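Local coordinates for protein inositol-1-monophosphatase SuhB (Mycobacterium tuberculosis, PDB 2Q74) that probably hydrolyses inositol 1-phosphate to free myo-inositol and phosphate in a magnesium-dependent reaction, working as a homodimer, at residues A[172-177]-A[201-206]; A[223-228]-A[265-270]; A[164-169]-A[246-251]. All blocks are in the same frame, centred on the assembly; numbering follows the deposited sequence.

Contact 1: A[172-177]-A[201-206]; sequences LSMALL and LVRDVR
Leu176 and Leu177 run parallel to Asp204 and Val205 as paired beta residues, with Leu177 N bonded almost straight (179°) to Asp204 O at 3.1 Å and Leu177 O receiving Arg206 N at 2.7 Å. Ahead of these bonds the pairing frays: Arg203 N reaches Ala175 O only weakly, and residues 172-174 form a short 3-10 turn. There Leu172 meets Val202, Leu172 CG standing 3.8 Å from Val202 CG1. Arg203 crosses to the other segment. Its CB points toward that segment and its chain is extended from CG to NE, with Arg203 CD 3.2 Å from Met174 O and the guanidinium meeting the end of Met174. The methionine bends at chi2 and chi3, laying SD in the plane of the guanidinium at its edge and Met174 CE 3.3 Å from Arg203 NH1. Leu176 lies side by side with Asp204, Leu176 CD1 being 3.7 Å from Asp204 CB. The same methyl sits over the centre of the Arg206 guanidinium, 4.3 Å above the plane. A salt bridge from Arg206 NH2 to Asp204 OD2, weak as a hydrogen bond, and a bond from Arg206 NE to Val205 O probably limit how that group can turn; by similarity, Arg206 binds substrate. Tyr114 of the second subunit packs on Leu176 and Arg203, and Phe181 of that subunit on Asp204, so the second subunit covers part of edge strand 204-206. Two neighbouring parallel strands, 176-181 and 204-206, joined through helix 188-198 make this a classic beta-alpha-beta unit.

Contact 2: A[223-228]-A[265-270]; sequences LDAYYE and VAAAPG
Tyr226 and Ala266 form the hydrogen-bonded pair of two antiparallel strands, 225-228 and 265-267, whose directions differ by 172°. In the main chain Tyr226 N gives to Ala266 O at 2.6 Å, Ala266 N returns to Tyr226 O at 2.9 Å, and two residues along Ala268 N reaches Asp224 O at 2.9 Å. Between them, CA-H...O contacts fill the ladder, as from Ala267 CA to Asp224 O. The pairing belongs to the five-stranded mixed sheet of the alpha-beta-alpha-beta-alpha sandwich of the inositol monophosphatase family, and here the sheet turns from its parallel strands to its antiparallel ones. Apolar contacts lie on the face of Ala225, Ala267, Tyr227 and Val265: Ala225 CB touches Ala267 CB at 3.7 Å, while Val265 CG2 approaches the Tyr227 ring at its edge, 3.9 Å from Tyr227 CD1. Leu275 of helix 272-280 packs on Ala225, Val265 and Ala267. On the other face, the Tyr226 side chain, its CG anti to the backbone N (chi1 164°), packs on Ala211, Asp214, Leu215 and Val218 of helix 211-220. Among the polar side-chain ends, Tyr227 OH bonds to Gly284 O, and Asp224 OD2 bonds to Tyr114 OH of the second subunit.

Contact 3: A[164-169]-A[246-251]; sequences LRCTGV and AGARVL
Cys166 and Arg165 close around the carbonyl oxygen of Ala246, at the C-terminal end of helix 233-245. That end is a Schellman motif: Gly247 adopts a positive phi of 95°, a conformation suited to glycine, as the chain leaves the helix to enter strand 249-252. The loop after strand 160-163 uses the carbonyl at the helix end, Cys166 N bonding to Ala246 O at 3.1 Å with the donor tilted 21° from the carbonyl plane. Arg165 comes at the same oxygen with its side chain. The bond from CA to CB points away from the helix end, but the chain turns back: CG lies beside the backbone N, and the bend at chi2 (-53°) helps bring Arg165 CD to 3.6 Å from Ala246 O. Beyond CD the guanidinium turns its edge to the chain, with Ala246 C and Gly247 N close to its plane, and Arg165 NH1 ends 3.7 Å from Ala246 O. Across the segments, then, Cys166 N makes the bond to this oxygen, while Arg165 CD and NH1 lie alongside at packing distance. Leu164 CB faces Ala246 CB at 4.3 Å, and helix 211-220 touches both residues, Leu164 through Ala220 and Ala246 through Ala219. The turn therefore joins the edge of the larger sheet to the helical end that feeds the smaller one. The sulphur of Cys166 lies beside Gly247, with Cys166 SG 3.6 Å from Ala248 N.

In the fold
Contacts 1 and 2 follow each other along the chain and across one sheet, their centres 10 Å apart; strands 176-181 and 225-231 adjoin there, and Leu176 N probably bonds to Asp224 OD2 at 2.8 Å. Contact 3 lies closer to contact 2, with centres 7 Å apart, and the probable bond from Arg249 N to Ala267 O (2.8 Å) adds strand 249-252 to the sheet. Asp224 joins all three contacts, since its other oxygen meets Thr167 of the loop in contact 3. In contact 2 the side chain of Tyr226 comes within about 7 Å of those of Asp107 and Asp235, which by similarity bind magnesium. Contact 1 contains Arg206, which by similarity binds substrate, and contacts 1 and 2 both touch the second subunit.

Contact 1: A[172-177]-A[201-206]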
# COMPACT_ATOMS: atom_id res chain seq x y z
N LEU A 172 -4.38 17.76 -12.91
CA LEU A 172 -4.45 17.31 -11.52
C LEU A 172 -5.59 16.34 -11.27
O LEU A 172 -5.50 15.58 -10.35
CB LEU A 172 -4.59 18.52 -10.57
CG LEU A 172 -4.50 18.25 -9.06
CD1 LEU A 172 -3.11 17.70 -8.66
CD2 LEU A 172 -4.84 19.55 -8.30
N SER A 173 -6.64 16.35 -12.09
CA SER A 173 -7.74 15.38 -11.99
C SER A 173 -7.35 14.02 -12.51
O SER A 173 -8.11 13.06 -12.39
CB SER A 173 -8.95 15.84 -12.80
OG SER A 173 -8.64 15.85 -14.17
N MET A 174 -6.16 13.95 -13.10
CA MET A 174 -5.61 12.71 -13.62
C MET A 174 -4.48 12.18 -12.73
O MET A 174 -3.87 11.15 -13.04
CB MET A 174 -5.07 12.98 -15.02
CG MET A 174 -6.16 13.22 -16.04
SD MET A 174 -6.89 11.65 -16.58
CE MET A 174 -8.23 11.34 -15.39
N ALA A 175 -4.20 12.87 -11.63
CA ALA A 175 -3.05 12.57 -10.80
C ALA A 175 -3.42 11.60 -9.66
O ALA A 175 -4.48 11.74 -9.05
CB ALA A 175 -2.47 13.85 -10.26
N LEU A 176 -2.55 10.63 -9.42
CA LEU A 176 -2.69 9.75 -8.26
C LEU A 176 -1.84 10.30 -7.12
O LEU A 176 -0.60 10.39 -7.22
CB LEU A 176 -2.24 8.33 -8.63
CG LEU A 176 -2.36 7.23 -7.63
CD1 LEU A 176 -3.81 7.01 -7.27
CD2 LEU A 176 -1.75 6.00 -8.26
N LEU A 177 -2.51 10.66 -6.03
CA LEU A 177 -1.88 11.36 -4.94
C LEU A 177 -1.72 10.45 -3.73
O LEU A 177 -2.68 9.82 -3.28
CB LEU A 177 -2.73 12.56 -4.56
CG LEU A 177 -2.24 13.40 -3.40
CD1 LEU A 177 -1.02 14.25 -3.79
CD2 LEU A 177 -3.37 14.26 -2.93
N LEU A 201 -10.55 16.76 -6.64
CA LEU A 201 -9.72 17.41 -7.65
C LEU A 201 -8.70 16.47 -8.26
O LEU A 201 -7.98 16.89 -9.18
CB LEU A 201 -8.97 18.58 -7.04
CG LEU A 201 -9.82 19.71 -6.50
CD1 LEU A 201 -8.92 20.68 -5.76
CD2 LEU A 201 -10.56 20.41 -7.62
N VAL A 202 -8.61 15.23 -7.75
CA VAL A 202 -7.59 14.27 -8.20
C VAL A 202 -8.16 12.92 -8.57
O VAL A 202 -9.23 12.53 -8.11
CB VAL A 202 -6.48 14.04 -7.14
CG1 VAL A 202 -5.67 15.32 -6.90
CG2 VAL A 202 -7.07 13.48 -5.83
N ARG A 203 -7.40 12.20 -9.40
CA ARG A 203 -7.78 10.87 -9.88
C ARG A 203 -8.18 9.93 -8.77
O ARG A 203 -9.28 9.42 -8.80
CB ARG A 203 -6.60 10.28 -10.62
CG ARG A 203 -6.83 8.99 -11.38
CD ARG A 203 -5.47 8.60 -11.97
NE ARG A 203 -5.53 7.48 -12.89
CZ ARG A 203 -5.90 7.56 -14.15
NH1 ARG A 203 -6.29 8.71 -14.69
NH2 ARG A 203 -5.92 6.44 -14.88
N ASP A 204 -7.28 9.70 -7.81
CA ASP A 204 -7.53 8.84 -6.63
C ASP A 204 -6.46 9.14 -5.57
O ASP A 204 -5.54 9.93 -5.80
CB ASP A 204 -7.52 7.35 -7.01
CG ASP A 204 -8.33 6.45 -6.03
OD1 ASP A 204 -8.68 6.91 -4.92
OD2 ASP A 204 -8.62 5.26 -6.34
N VAL A 205 -6.59 8.56 -4.40
CA VAL A 205 -5.67 8.81 -3.30
C VAL A 205 -5.09 7.48 -2.81
O VAL A 205 -5.77 6.47 -2.85
CB VAL A 205 -6.41 9.57 -2.14
CG1 VAL A 205 -5.52 9.85 -0.95
CG2 VAL A 205 -6.98 10.87 -2.65
N ARG A 206 -3.84 7.51 -2.38
CA ARG A 206 -3.19 6.36 -1.78
C ARG A 206 -2.64 6.73 -0.38
O ARG A 206 -2.09 7.82 -0.20
CB ARG A 206 -2.04 5.86 -2.68
CG ARG A 206 -2.45 5.09 -3.97
CD ARG A 206 -3.25 3.78 -3.69
NE ARG A 206 -4.59 3.86 -4.28
CZ ARG A 206 -4.97 3.31 -5.43
NH1 ARG A 206 -4.12 2.57 -6.13
NH2 ARG A 206 -6.20 3.46 -5.88

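Contact 2: A[223-228]-A[265-270]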
# COMPACT_ATOMS: atom_id res chain seq x y z
N LEU A 223 3.32 7.04 -8.14
CA LEU A 223 2.39 8.09 -7.76
C LEU A 223 2.73 9.30 -8.62
O LEU A 223 3.88 9.45 -9.01
CB LEU A 223 2.56 8.48 -6.29
CG LEU A 223 2.25 7.43 -5.24
CD1 LEU A 223 2.68 8.02 -3.90
CD2 LEU A 223 0.77 6.99 -5.23
N ASP A 224 1.73 10.15 -8.88
CA ASP A 224 1.95 11.40 -9.60
C ASP A 224 2.35 12.51 -8.65
O ASP A 224 2.99 13.48 -9.06
CB ASP A 224 0.69 11.80 -10.35
CG ASP A 224 0.39 10.90 -11.53
OD1 ASP A 224 1.27 10.60 -12.36
OD2 ASP A 224 -0.77 10.48 -11.62
N ALA A 225 1.94 12.39 -7.38
CA ALA A 225 2.32 13.36 -6.35
C ALA A 225 2.20 12.81 -4.97
O ALA A 225 1.55 11.76 -4.71
CB ALA A 225 1.46 14.59 -6.43
N TYR A 226 2.78 13.56 -4.04
CA TYR A 226 2.73 13.18 -2.64
C TYR A 226 2.66 14.42 -1.78
O TYR A 226 3.37 15.37 -2.03
CB TYR A 226 3.96 12.36 -2.28
CG TYR A 226 4.22 12.21 -0.81
CD1 TYR A 226 3.33 11.51 0.01
CD2 TYR A 226 5.37 12.76 -0.23
CE1 TYR A 226 3.57 11.35 1.40
CE2 TYR A 226 5.63 12.62 1.14
CZ TYR A 226 4.71 11.89 1.96
OH TYR A 226 4.97 11.76 3.29
N TYR A 227 1.80 14.37 -0.77
CA TYR A 227 1.64 15.49 0.17
C TYR A 227 1.47 14.97 1.61
O TYR A 227 0.57 14.17 1.91
CB TYR A 227 0.42 16.35 -0.20
CG TYR A 227 -0.08 17.20 0.95
CD1 TYR A 227 0.67 18.26 1.40
CD2 TYR A 227 -1.26 16.91 1.60
CE1 TYR A 227 0.26 19.06 2.47
CE2 TYR A 227 -1.70 17.68 2.69
CZ TYR A 227 -0.92 18.78 3.12
OH TYR A 227 -1.27 19.62 4.18
N GLU A 228 2.34 15.45 2.50
CA GLU A 228 2.20 15.19 3.91
C GLU A 228 2.61 16.38 4.78
O GLU A 228 3.62 17.04 4.54
CB GLU A 228 3.00 13.96 4.33
CG GLU A 228 2.56 13.42 5.69
CD GLU A 228 3.19 12.12 6.04
OE1 GLU A 228 3.42 11.29 5.14
OE2 GLU A 228 3.47 11.94 7.25
N VAL A 265 5.81 18.56 -0.13
CA VAL A 265 5.06 18.40 -1.37
C VAL A 265 6.01 17.93 -2.46
O VAL A 265 7.08 18.49 -2.66
CB VAL A 265 4.33 19.68 -1.78
CG1 VAL A 265 3.52 19.43 -3.04
CG2 VAL A 265 3.42 20.14 -0.66
N ALA A 266 5.64 16.84 -3.13
CA ALA A 266 6.42 16.30 -4.23
C ALA A 266 5.47 15.91 -5.36
O ALA A 266 4.53 15.18 -5.13
CB ALA A 266 7.22 15.11 -3.77
N ALA A 267 5.70 16.41 -6.56
CA ALA A 267 4.76 16.20 -7.64
C ALA A 267 5.45 16.19 -8.99
O ALA A 267 6.47 16.85 -9.18
CB ALA A 267 3.70 17.29 -7.62
N ALA A 268 4.88 15.45 -9.94
CA ALA A 268 5.31 15.56 -11.31
C ALA A 268 5.18 17.04 -11.72
O ALA A 268 4.23 17.71 -11.33
CB ALA A 268 4.49 14.68 -12.20
N PRO A 269 6.14 17.55 -12.51
CA PRO A 269 6.26 18.99 -12.79
C PRO A 269 5.05 19.59 -13.49
O PRO A 269 4.69 20.76 -13.24
CB PRO A 269 7.48 19.05 -13.70
CG PRO A 269 7.58 17.69 -14.29
CD PRO A 269 7.18 16.78 -13.20
N GLY A 270 4.43 18.80 -14.36
CA GLY A 270 3.28 19.26 -15.13
C GLY A 270 2.07 19.56 -14.28
O GLY A 270 1.10 20.15 -14.77

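Contact 3: A[164-169]-A[246-251]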
# COMPACT_ATOMS: atom_id res chain seq x y z
N LEU A 164 15.26 6.50 -12.98
CA LEU A 164 13.95 6.91 -12.53
C LEU A 164 13.55 8.23 -13.14
O LEU A 164 14.38 9.17 -13.28
CB LEU A 164 13.91 6.99 -11.00
CG LEU A 164 14.07 5.64 -10.27
CD1 LEU A 164 13.94 5.81 -8.78
CD2 LEU A 164 13.07 4.63 -10.81
N ARG A 165 12.28 8.30 -13.49
CA ARG A 165 11.65 9.48 -14.04
C ARG A 165 10.20 9.53 -13.61
O ARG A 165 9.48 8.53 -13.68
CB ARG A 165 11.74 9.47 -15.56
CG ARG A 165 13.10 9.88 -16.13
CD ARG A 165 13.56 11.23 -15.56
NE ARG A 165 14.20 12.08 -16.55
CZ ARG A 165 14.60 13.33 -16.32
NH1 ARG A 165 14.44 13.88 -15.12
NH2 ARG A 165 15.17 14.03 -17.30
N CYS A 166 9.77 10.68 -13.13
CA CYS A 166 8.39 10.83 -12.71
C CYS A 166 7.51 10.94 -13.94
O CYS A 166 8.00 11.03 -15.05
CB CYS A 166 8.23 12.03 -11.80
SG CYS A 166 8.89 13.50 -12.54
N THR A 167 6.21 10.91 -13.73
CA THR A 167 5.26 10.85 -14.82
C THR A 167 5.15 12.20 -15.50
O THR A 167 5.70 13.18 -15.02
CB THR A 167 3.88 10.42 -14.31
OG1 THR A 167 3.39 11.42 -13.41
CG2 THR A 167 3.95 9.11 -13.57
N GLY A 168 4.42 12.26 -16.60
CA GLY A 168 4.17 13.53 -17.31
C GLY A 168 2.72 13.98 -17.28
O GLY A 168 2.25 14.58 -18.23
N VAL A 169 1.99 13.70 -16.19
CA VAL A 169 0.61 14.16 -16.02
C VAL A 169 0.50 15.67 -16.11
O VAL A 169 1.35 16.37 -15.57
CB VAL A 169 -0.00 13.81 -14.62
CG1 VAL A 169 -1.18 12.87 -14.76
CG2 VAL A 169 1.07 13.34 -13.63
N ALA A 246 14.61 12.84 -10.09
CA ALA A 246 13.77 12.13 -11.03
C ALA A 246 12.93 13.13 -11.81
O ALA A 246 12.06 12.73 -12.59
CB ALA A 246 12.88 11.09 -10.27
N GLY A 247 13.18 14.42 -11.58
CA GLY A 247 12.49 15.51 -12.29
C GLY A 247 11.27 16.07 -11.56
O GLY A 247 10.60 16.96 -12.06
N ALA A 248 10.98 15.54 -10.38
CA ALA A 248 9.80 15.99 -9.64
C ALA A 248 10.02 17.37 -9.04
O ALA A 248 11.13 17.77 -8.73
CB ALA A 248 9.41 15.00 -8.56
N ARG A 249 8.92 18.09 -8.89
CA ARG A 249 8.90 19.32 -8.15
C ARG A 249 8.79 18.95 -6.66
O ARG A 249 7.89 18.21 -6.26
CB ARG A 249 7.69 20.12 -8.59
CG ARG A 249 7.72 21.56 -8.22
CD ARG A 249 8.54 22.39 -9.19
NE ARG A 249 8.23 23.80 -8.97
CZ ARG A 249 7.14 24.43 -9.40
NH1 ARG A 249 6.23 23.79 -10.10
NH2 ARG A 249 6.99 25.73 -9.13
N VAL A 250 9.71 19.44 -5.85
CA VAL A 250 9.71 19.07 -4.44
C VAL A 250 9.95 20.28 -3.58
O VAL A 250 10.93 20.99 -3.79
CB VAL A 250 10.82 18.05 -4.13
CG1 VAL A 250 10.73 17.62 -2.67
CG2 VAL A 250 10.71 16.86 -5.05
N LEU A 251 9.08 20.51 -2.60
CA LEU A 251 9.32 21.57 -1.64
C LEU A 251 9.10 21.12 -0.21
O LEU A 251 8.14 20.43 0.08
CB LEU A 251 8.52 22.84 -1.97
CG LEU A 251 7.03 22.78 -2.20
CD1 LEU A 251 6.30 23.06 -0.90
CD2 LEU A 251 6.65 23.83 -3.27